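Long-range contacts in putative esterase/lipase/thioesterase (Silicibacter sp., PDB 2PBL), which probably hydrolyses ester or thioester bonds with an alpha/beta hydrolase fold: residues V63-F68 with A122-I127; F53-P58 with A95-S100; G129-A134 with A158-V163. All coordinates share one frame; numbering follows the deposited sequence.

The three contacts share one sheet. Contacts 2 and 3 join neighbouring strands, antiparallel in contact 2 and parallel in contact 3, whereas contact 1 lays the end of helix 109-126 over a face of the sheet through apolar atoms. Contacts 1 and 2 are buried; contact 3 is buried along its strands but reaches the surface at Arg159 and Arg161. Contacts 1 and 2 meet where strands 64-69 and 94-99 pair, and Leu65 O, a probable acceptor for Val132 N, ties contact 1 to contact 3. Contacts 2 and 3 do not touch, their centres lying about 14 Å apart.

Contact 1 (V63-F68 with A122-I127); sequences VGLFVF and AAAKEI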
loop_
_atom_site.group_PDB
_atom_site.type_symbol
_atom_site.label_atom_id
_atom_site.label_comp_id
_atom_site.label_asym_id
_atom_site.label_seq_id
_atom_site.Cartn_x
_atom_site.Cartn_y
_atom_site.Cartn_z
ATOM N N VAL A 63 1.004 9.404 -18.321
ATOM C CA VAL A 63 2.213 8.697 -18.691
ATOM C C VAL A 63 2.182 7.248 -18.193
ATOM O O VAL A 63 3.088 6.442 -18.506
ATOM C CB VAL A 63 3.522 9.349 -18.117
ATOM C CG1 VAL A 63 3.646 10.804 -18.522
ATOM C CG2 VAL A 63 3.636 9.200 -16.628
ATOM N N GLY A 64 1.183 6.933 -17.371
ATOM C CA GLY A 64 1.062 5.632 -16.791
ATOM C C GLY A 64 0.164 5.674 -15.579
ATOM O O GLY A 64 -0.411 6.731 -15.230
ATOM N N LEU A 65 0.105 4.524 -14.908
ATOM C CA LEU A 65 -0.746 4.322 -13.751
ATOM C C LEU A 65 0.003 4.014 -12.482
ATOM O O LEU A 65 0.853 3.118 -12.449
ATOM C CB LEU A 65 -1.683 3.133 -14.002
ATOM C CG LEU A 65 -2.491 2.624 -12.821
ATOM C CD1 LEU A 65 -3.515 3.687 -12.362
ATOM C CD2 LEU A 65 -3.203 1.344 -13.155
ATOM N N PHE A 66 -0.347 4.733 -11.420
ATOM C CA PHE A 66 0.244 4.518 -10.106
ATOM C C PHE A 66 -0.871 4.091 -9.169
ATOM O O PHE A 66 -1.834 4.834 -9.010
ATOM C CB PHE A 66 0.955 5.799 -9.617
ATOM C CG PHE A 66 1.211 5.875 -8.113
ATOM C CD1 PHE A 66 1.611 4.801 -7.371
ATOM C CD2 PHE A 66 1.150 7.097 -7.475
ATOM C CE1 PHE A 66 1.917 4.949 -6.039
ATOM C CE2 PHE A 66 1.421 7.243 -6.147
ATOM C CZ PHE A 66 1.818 6.172 -5.432
ATOM N N VAL A 67 -0.747 2.901 -8.573
ATOM C CA VAL A 67 -1.751 2.447 -7.593
ATOM C C VAL A 67 -1.179 2.571 -6.204
ATOM O O VAL A 67 -0.118 2.000 -5.906
ATOM C CB VAL A 67 -2.206 1.027 -7.788
ATOM C CG1 VAL A 67 -3.319 0.635 -6.766
ATOM C CG2 VAL A 67 -2.683 0.806 -9.232
ATOM N N PHE A 68 -1.905 3.253 -5.319
ATOM C CA PHE A 68 -1.491 3.329 -3.932
ATOM C C PHE A 68 -2.457 2.536 -3.043
ATOM O O PHE A 68 -3.659 2.748 -3.100
ATOM C CB PHE A 68 -1.349 4.757 -3.464
ATOM C CG PHE A 68 -1.092 4.864 -2.000
ATOM C CD1 PHE A 68 0.193 4.705 -1.482
ATOM C CD2 PHE A 68 -2.153 5.086 -1.115
ATOM C CE1 PHE A 68 0.406 4.800 -0.098
ATOM C CE2 PHE A 68 -1.977 5.166 0.220
ATOM C CZ PHE A 68 -0.676 5.052 0.756
ATOM N N ALA A 122 -8.699 -3.769 -12.647
ATOM C CA ALA A 122 -9.672 -2.775 -13.103
ATOM C C ALA A 122 -9.052 -1.412 -13.403
ATOM O O ALA A 122 -9.302 -0.809 -14.457
ATOM C CB ALA A 122 -10.770 -2.647 -12.082
ATOM N N ALA A 123 -8.204 -0.927 -12.503
ATOM C CA ALA A 123 -7.537 0.341 -12.768
ATOM C C ALA A 123 -6.679 0.262 -14.050
ATOM O O ALA A 123 -6.623 1.221 -14.811
ATOM C CB ALA A 123 -6.715 0.786 -11.571
ATOM N N ALA A 124 -6.036 -0.889 -14.285
ATOM C CA ALA A 124 -5.168 -1.126 -15.454
ATOM C C ALA A 124 -5.945 -1.139 -16.783
ATOM O O ALA A 124 -5.341 -0.997 -17.832
ATOM C CB ALA A 124 -4.414 -2.401 -15.296
ATOM N N LYS A 125 -7.261 -1.350 -16.717
ATOM C CA LYS A 125 -8.128 -1.211 -17.900
ATOM C C LYS A 125 -8.452 0.255 -18.190
ATOM O O LYS A 125 -8.755 0.625 -19.322
ATOM C CB LYS A 125 -9.420 -1.989 -17.691
ATOM C CG LYS A 125 -9.126 -3.468 -17.593
ATOM C CD LYS A 125 -10.347 -4.334 -17.492
ATOM C CE LYS A 125 -9.892 -5.796 -17.365
ATOM N NZ LYS A 125 -10.994 -6.650 -16.943
ATOM N N GLU A 126 -8.399 1.087 -17.167
ATOM C CA GLU A 126 -8.750 2.500 -17.321
ATOM C C GLU A 126 -7.611 3.342 -17.863
ATOM O O GLU A 126 -7.823 4.284 -18.642
ATOM C CB GLU A 126 -9.192 3.063 -15.975
ATOM C CG GLU A 126 -10.379 2.426 -15.430
ATOM C CD GLU A 126 -11.586 2.722 -16.261
ATOM O OE1 GLU A 126 -11.726 3.868 -16.706
ATOM O OE2 GLU A 126 -12.387 1.814 -16.478
ATOM N N ILE A 127 -6.412 2.986 -17.454
ATOM C CA ILE A 127 -5.230 3.697 -17.790
ATOM C C ILE A 127 -4.244 2.814 -18.552
ATOM O O ILE A 127 -3.893 1.703 -18.112
ATOM C CB ILE A 127 -4.552 4.247 -16.507
ATOM C CG1 ILE A 127 -5.531 5.060 -15.653
ATOM C CG2 ILE A 127 -3.332 5.076 -16.853
ATOM C CD1 ILE A 127 -5.991 6.349 -16.298
#
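Leu65 and Ile127 bring their CA atoms to 6.1 Å, the nearest backbone approach between strand segment 63-68 and segment 122-127, the end of helix 109-126 and the residue after it. The pairing belongs to a beta-alpha-beta crossover of the alpha/beta hydrolase fold: helix 109-126 connects strands 94-99 and 131-136 and packs over strand 64-69, which lies between them in the sheet. The contact is apolar and is carried by Leu65. Its CD2 meets the helix backbone, 3.7 Å from Ala123 C, and also touches the methyl of Ala123, with CD2 to CB at 3.9 Å. Ile127 crosses the leucine side chain at about a right angle, its CG2 3.8 Å from Leu65 CB and its CG1 4.1 Å from Leu65 CD1. Ala123 O accepts from both Glu126 N and Ile127 N, which ties the backbone ahead of Ile127 to the last turn. Nearby, Ala123 also touches Ala97, and Ile127 touches Ala95, both on strand 94-99. Gly64 has backbone angles at which a CB would be jammed against the preceding carbonyl oxygen. The branch methyl of Ile127 touches its carbonyl, CG2 to Gly64 O at 3.7 Å.

Contact 2 (F53-P58 with A95-S100); sequences FDLFLP and AVAMPS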
loop_
_atom_site.group_PDB
_atom_site.type_symbol
_atom_site.label_atom_id
_atom_site.label_comp_id
_atom_site.label_asym_id
_atom_site.label_seq_id
_atom_site.Cartn_x
_atom_site.Cartn_y
_atom_site.Cartn_z
ATOM N N PHE A 53 -12.647 1.972 -6.030
ATOM C CA PHE A 53 -11.422 2.738 -6.100
ATOM C C PHE A 53 -11.676 4.115 -6.662
ATOM O O PHE A 53 -12.645 4.350 -7.391
ATOM C CB PHE A 53 -10.312 2.042 -6.902
ATOM C CG PHE A 53 -10.572 1.905 -8.384
ATOM C CD1 PHE A 53 -11.386 0.894 -8.886
ATOM C CD2 PHE A 53 -9.930 2.727 -9.289
ATOM C CE1 PHE A 53 -11.618 0.778 -10.248
ATOM C CE2 PHE A 53 -10.124 2.595 -10.666
ATOM C CZ PHE A 53 -10.968 1.598 -11.140
ATOM N N ASP A 54 -10.806 5.030 -6.253
ATOM C CA ASP A 54 -10.807 6.378 -6.748
ATOM C C ASP A 54 -9.687 6.445 -7.806
ATOM O O ASP A 54 -8.631 5.810 -7.687
ATOM C CB ASP A 54 -10.582 7.389 -5.639
ATOM C CG ASP A 54 -11.777 7.512 -4.664
ATOM O OD1 ASP A 54 -12.922 7.089 -4.947
ATOM O OD2 ASP A 54 -11.540 8.053 -3.574
ATOM N N LEU A 55 -9.978 7.158 -8.876
ATOM C CA LEU A 55 -9.048 7.376 -9.961
ATOM C C LEU A 55 -8.881 8.877 -10.193
ATOM O O LEU A 55 -9.836 9.594 -10.553
ATOM C CB LEU A 55 -9.511 6.677 -11.223
ATOM C CG LEU A 55 -8.575 6.696 -12.413
ATOM C CD1 LEU A 55 -7.209 6.040 -12.102
ATOM C CD2 LEU A 55 -9.249 5.951 -13.553
ATOM N N PHE A 56 -7.665 9.327 -9.941
ATOM C CA PHE A 56 -7.278 10.715 -10.105
ATOM C C PHE A 56 -6.465 10.857 -11.382
ATOM O O PHE A 56 -5.409 10.240 -11.539
ATOM C CB PHE A 56 -6.520 11.238 -8.877
ATOM C CG PHE A 56 -7.279 11.021 -7.601
ATOM C CD1 PHE A 56 -8.457 11.710 -7.369
ATOM C CD2 PHE A 56 -6.869 10.074 -6.676
ATOM C CE1 PHE A 56 -9.198 11.463 -6.243
ATOM C CE2 PHE A 56 -7.625 9.829 -5.539
ATOM C CZ PHE A 56 -8.766 10.532 -5.328
ATOM N N LEU A 57 -6.942 11.732 -12.264
ATOM C CA LEU A 57 -6.339 11.926 -13.580
ATOM C C LEU A 57 -5.506 13.169 -13.602
ATOM O O LEU A 57 -5.929 14.177 -13.000
ATOM C CB LEU A 57 -7.435 12.099 -14.623
ATOM C CG LEU A 57 -8.421 10.938 -14.679
ATOM C CD1 LEU A 57 -9.568 11.238 -15.572
ATOM C CD2 LEU A 57 -7.747 9.643 -15.099
ATOM N N PRO A 58 -4.344 13.124 -14.308
ATOM C CA PRO A 58 -3.509 14.292 -14.473
ATOM C C PRO A 58 -4.140 15.158 -15.537
ATOM O O PRO A 58 -5.125 14.766 -16.153
ATOM C CB PRO A 58 -2.174 13.713 -14.993
ATOM C CG PRO A 58 -2.559 12.527 -15.751
ATOM C CD PRO A 58 -3.804 11.974 -15.067
ATOM N N ALA A 95 -1.626 8.854 -13.722
ATOM C CA ALA A 95 -2.978 8.721 -13.160
ATOM C C ALA A 95 -2.773 7.962 -11.864
ATOM O O ALA A 95 -1.862 7.162 -11.747
ATOM C CB ALA A 95 -3.907 7.965 -14.067
ATOM N N VAL A 96 -3.610 8.195 -10.874
ATOM C CA VAL A 96 -3.401 7.546 -9.592
ATOM C C VAL A 96 -4.650 6.837 -9.084
ATOM O O VAL A 96 -5.694 7.458 -8.911
ATOM C CB VAL A 96 -2.904 8.599 -8.537
ATOM C CG1 VAL A 96 -2.750 7.963 -7.162
ATOM C CG2 VAL A 96 -1.600 9.227 -9.011
ATOM N N ALA A 97 -4.535 5.530 -8.826
ATOM C CA ALA A 97 -5.654 4.772 -8.339
ATOM C C ALA A 97 -5.465 4.440 -6.873
ATOM O O ALA A 97 -4.375 4.032 -6.484
ATOM C CB ALA A 97 -5.825 3.458 -9.161
HETATM N N MSE A 98 -6.546 4.469 -6.107
HETATM C CA MSE A 98 -6.523 4.121 -4.700
HETATM C C MSE A 98 -7.688 3.218 -4.310
HETATM O O MSE A 98 -8.796 3.656 -4.196
HETATM C CB MSE A 98 -6.502 5.374 -3.832
HETATM C CG MSE A 98 -5.153 6.037 -3.875
HETATM SE SE MSE A 98 -5.072 7.618 -2.709
HETATM C CE MSE A 98 -3.296 8.188 -3.013
ATOM N N PRO A 99 -7.429 1.913 -4.112
ATOM C CA PRO A 99 -8.608 1.133 -3.755
ATOM C C PRO A 99 -8.883 1.039 -2.267
ATOM O O PRO A 99 -7.983 1.241 -1.411
ATOM C CB PRO A 99 -8.222 -0.271 -4.240
ATOM C CG PRO A 99 -6.784 -0.310 -3.968
ATOM C CD PRO A 99 -6.245 1.064 -4.284
ATOM N N SER A 100 -10.150 0.731 -1.984
ATOM C CA SER A 100 -10.596 0.281 -0.696
ATOM C C SER A 100 -10.665 -1.242 -0.870
ATOM O O SER A 100 -10.490 -1.787 -1.999
ATOM C CB SER A 100 -11.992 0.835 -0.379
ATOM O OG SER A 100 -11.982 2.179 0.055
#
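Asp54 and Met98 form one of two hydrogen-bonded pairs that join strands 52-56 and 94-99 as antiparallel neighbours in the sheet of this alpha/beta hydrolase; Phe56 and Val96 form the other. The short strand axes run at 167° to each other. Phe56 N reaches Val96 O at 2.9 Å in an almost straight bond (177°), and Val96 N returns to Phe56 O at 2.8 Å. At the other pair, Met98 N lies in the carbonyl plane of Asp54, whereas Asp54 N approaches Met98 O from above its plane at 3.2 Å. Weaker CA-H...O contacts fill the intervals, such as Ala97 CA to Asp54 O at 3.2 Å.

The apolar contacts fall on two faces. On one, Leu55 CD1 lies beside Ala97 CB at 4.2 Å, and Phe53 CB meets Pro99 CB at 4.1 Å. With Phe53 CG between the backbone N and the carbonyl carbon (chi1 68°), the ring is carried to where CD2 meets Ala97 CB obliquely. Helix 109-126 covers this face, Ala123 touching both Phe53 and Ala97. On the other, the selenium of Met98, a selenomethionine, lies near the plane of the Phe56 ring at its edge, 4.4 Å from CE2. Asp54 also points to this face, where its OD1 pairs with Lys79 and accepts from Asn42 N.

Pro99 falls in a non-hydrogen-bonded pair with Phe53, so a residue without an N-H costs this pairing no bond. The four bonds serve alternate residues; those between, such as Leu55 and Ala97, bond to the flanking strands.

Contact 3 (G129-A134 with A158-V163); sequences GPIVLA and ARIRNV
Arg159 turns the side of its guanidinium to Gly129, with NE and NH2 both donating to Gly129 O, NH2 at 2.8 Å on a lone pair and the oxygen in the guanidinium plane. A bend at chi3 (64°) sets NE on this course. The Ile131 methyl CD1 lies over the centre of one guanidinium face, 3.8 Å above the plane. NH2 also reaches Ile127 O, and NH1 reaches Ala124 O, so the guanidinium ties the end of helix 109-126 and the residue after it to this strand pair. An alanine here would probably leave the carbonyls of Gly129, Ile127 and Ala124 without these donors and take the flat cover from Ile131 CD1.

Deeper in, Leu133 crosses Ile160 at about a right angle, CD1 to CD1 at 4.0 Å, but lies alongside Val163, pointing the same way. On the other face Val132 and Asn162 also run side by side, Val132 CG1 coming within 3.4 Å of Asn162 ND2, whose hydrogen bonds go to Ile260 O and Ala262 O.

The backbones interlock through Ile131 N to Arg159 O at 3.0 Å, Arg161 N to Ile131 O at 2.8 Å and Leu133 N to Asn162 O at 3.0 Å. Between the firm pairs Ile131-Ile160 and Leu133-Val163, Arg161 and Asn162 stand against the single Val132, a beta bulge. These neighbouring parallel strands belong to the alpha/beta hydrolase core, in which strand 131-136 leads into a probable nucleophile elbow at Ser137.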
loop_
_atom_site.group_PDB
_atom_site.type_symbol
_atom_site.label_atom_id
_atom_site.label_comp_id
_atom_site.label_asym_id
_atom_site.label_seq_id
_atom_site.Cartn_x
_atom_site.Cartn_y
_atom_site.Cartn_z
ATOM N N GLY A 129 -0.400 2.181 -20.176
ATOM C CA GLY A 129 0.974 2.512 -19.899
ATOM C C GLY A 129 1.577 1.659 -18.807
ATOM O O GLY A 129 0.922 0.743 -18.324
ATOM N N PRO A 130 2.819 1.984 -18.378
ATOM C CA PRO A 130 3.386 1.251 -17.307
ATOM C C PRO A 130 2.593 1.442 -15.997
ATOM O O PRO A 130 1.902 2.449 -15.793
ATOM C CB PRO A 130 4.782 1.839 -17.182
ATOM C CG PRO A 130 4.636 3.226 -17.653
ATOM C CD PRO A 130 3.741 3.052 -18.840
ATOM N N ILE A 131 2.750 0.474 -15.120
ATOM C CA ILE A 131 2.097 0.495 -13.839
ATOM C C ILE A 131 3.159 0.516 -12.737
ATOM O O ILE A 131 4.125 -0.238 -12.801
ATOM C CB ILE A 131 1.249 -0.775 -13.655
ATOM C CG1 ILE A 131 0.174 -0.823 -14.744
ATOM C CG2 ILE A 131 0.703 -0.805 -12.206
ATOM C CD1 ILE A 131 -0.682 -2.070 -14.758
ATOM N N VAL A 132 2.956 1.400 -11.759
ATOM C CA VAL A 132 3.803 1.473 -10.562
ATOM C C VAL A 132 2.878 1.318 -9.346
ATOM O O VAL A 132 1.753 1.832 -9.320
ATOM C CB VAL A 132 4.729 2.712 -10.492
ATOM C CG1 VAL A 132 5.805 2.664 -11.621
ATOM C CG2 VAL A 132 3.928 4.061 -10.495
ATOM N N LEU A 133 3.377 0.593 -8.351
ATOM C CA LEU A 133 2.644 0.276 -7.161
ATOM C C LEU A 133 3.351 0.778 -5.940
ATOM O O LEU A 133 4.556 0.595 -5.820
ATOM C CB LEU A 133 2.537 -1.257 -7.016
ATOM C CG LEU A 133 1.802 -2.066 -8.108
ATOM C CD1 LEU A 133 1.687 -3.533 -7.730
ATOM C CD2 LEU A 133 0.442 -1.441 -8.436
ATOM N N ALA A 134 2.605 1.400 -5.026
ATOM C CA ALA A 134 3.150 1.672 -3.693
ATOM C C ALA A 134 2.036 1.411 -2.697
ATOM O O ALA A 134 0.856 1.476 -3.026
ATOM C CB ALA A 134 3.681 3.083 -3.546
ATOM N N ALA A 158 2.856 -7.977 -16.409
ATOM C CA ALA A 158 3.918 -7.670 -17.391
ATOM C C ALA A 158 4.234 -6.203 -17.460
ATOM O O ALA A 158 5.363 -5.824 -17.793
ATOM C CB ALA A 158 3.545 -8.163 -18.758
ATOM N N ARG A 159 3.228 -5.391 -17.101
ATOM C CA ARG A 159 3.317 -3.917 -17.157
ATOM C C ARG A 159 3.845 -3.294 -15.891
ATOM O O ARG A 159 4.161 -2.077 -15.884
ATOM C CB ARG A 159 1.952 -3.338 -17.413
ATOM C CG ARG A 159 1.360 -3.615 -18.801
ATOM C CD ARG A 159 -0.105 -3.324 -18.821
ATOM N NE ARG A 159 -0.386 -1.902 -18.589
ATOM C CZ ARG A 159 -1.601 -1.405 -18.457
ATOM N NH1 ARG A 159 -2.661 -2.171 -18.573
ATOM N NH2 ARG A 159 -1.772 -0.116 -18.245
ATOM N N ILE A 160 3.981 -4.088 -14.810
ATOM C CA ILE A 160 4.439 -3.456 -13.560
ATOM C C ILE A 160 5.925 -3.121 -13.703
ATOM O O ILE A 160 6.765 -4.005 -13.937
ATOM C CB ILE A 160 4.210 -4.323 -12.343
ATOM C CG1 ILE A 160 2.718 -4.530 -12.103
ATOM C CG2 ILE A 160 4.843 -3.695 -11.070
ATOM C CD1 ILE A 160 2.457 -5.585 -11.033
ATOM N N ARG A 161 6.245 -1.847 -13.494
ATOM C CA ARG A 161 7.602 -1.333 -13.643
ATOM C C ARG A 161 8.340 -1.242 -12.323
ATOM O O ARG A 161 9.484 -1.657 -12.227
ATOM C CB ARG A 161 7.561 0.035 -14.351
ATOM C CG ARG A 161 8.881 0.744 -14.448
ATOM C CD ARG A 161 8.885 1.880 -15.415
ATOM N NE ARG A 161 10.134 2.648 -15.350
ATOM C CZ ARG A 161 11.255 2.285 -15.976
ATOM N NH1 ARG A 161 11.322 1.146 -16.650
ATOM N NH2 ARG A 161 12.342 3.025 -15.862
ATOM N N ASN A 162 7.674 -0.697 -11.317
ATOM C CA ASN A 162 8.265 -0.469 -9.985
ATOM C C ASN A 162 7.249 -0.869 -8.920
ATOM O O ASN A 162 6.022 -0.658 -9.072
ATOM C CB ASN A 162 8.559 1.036 -9.694
ATOM C CG ASN A 162 9.460 1.738 -10.714
ATOM O OD1 ASN A 162 10.432 1.185 -11.150
ATOM N ND2 ASN A 162 9.152 3.080 -11.060
ATOM N N VAL A 163 7.752 -1.427 -7.822
ATOM C CA VAL A 163 6.944 -1.705 -6.639
ATOM C C VAL A 163 7.707 -1.149 -5.438
ATOM O O VAL A 163 8.853 -1.568 -5.177
ATOM C CB VAL A 163 6.607 -3.201 -6.412
ATOM C CG1 VAL A 163 5.743 -3.309 -5.166
ATOM C CG2 VAL A 163 5.866 -3.761 -7.596
#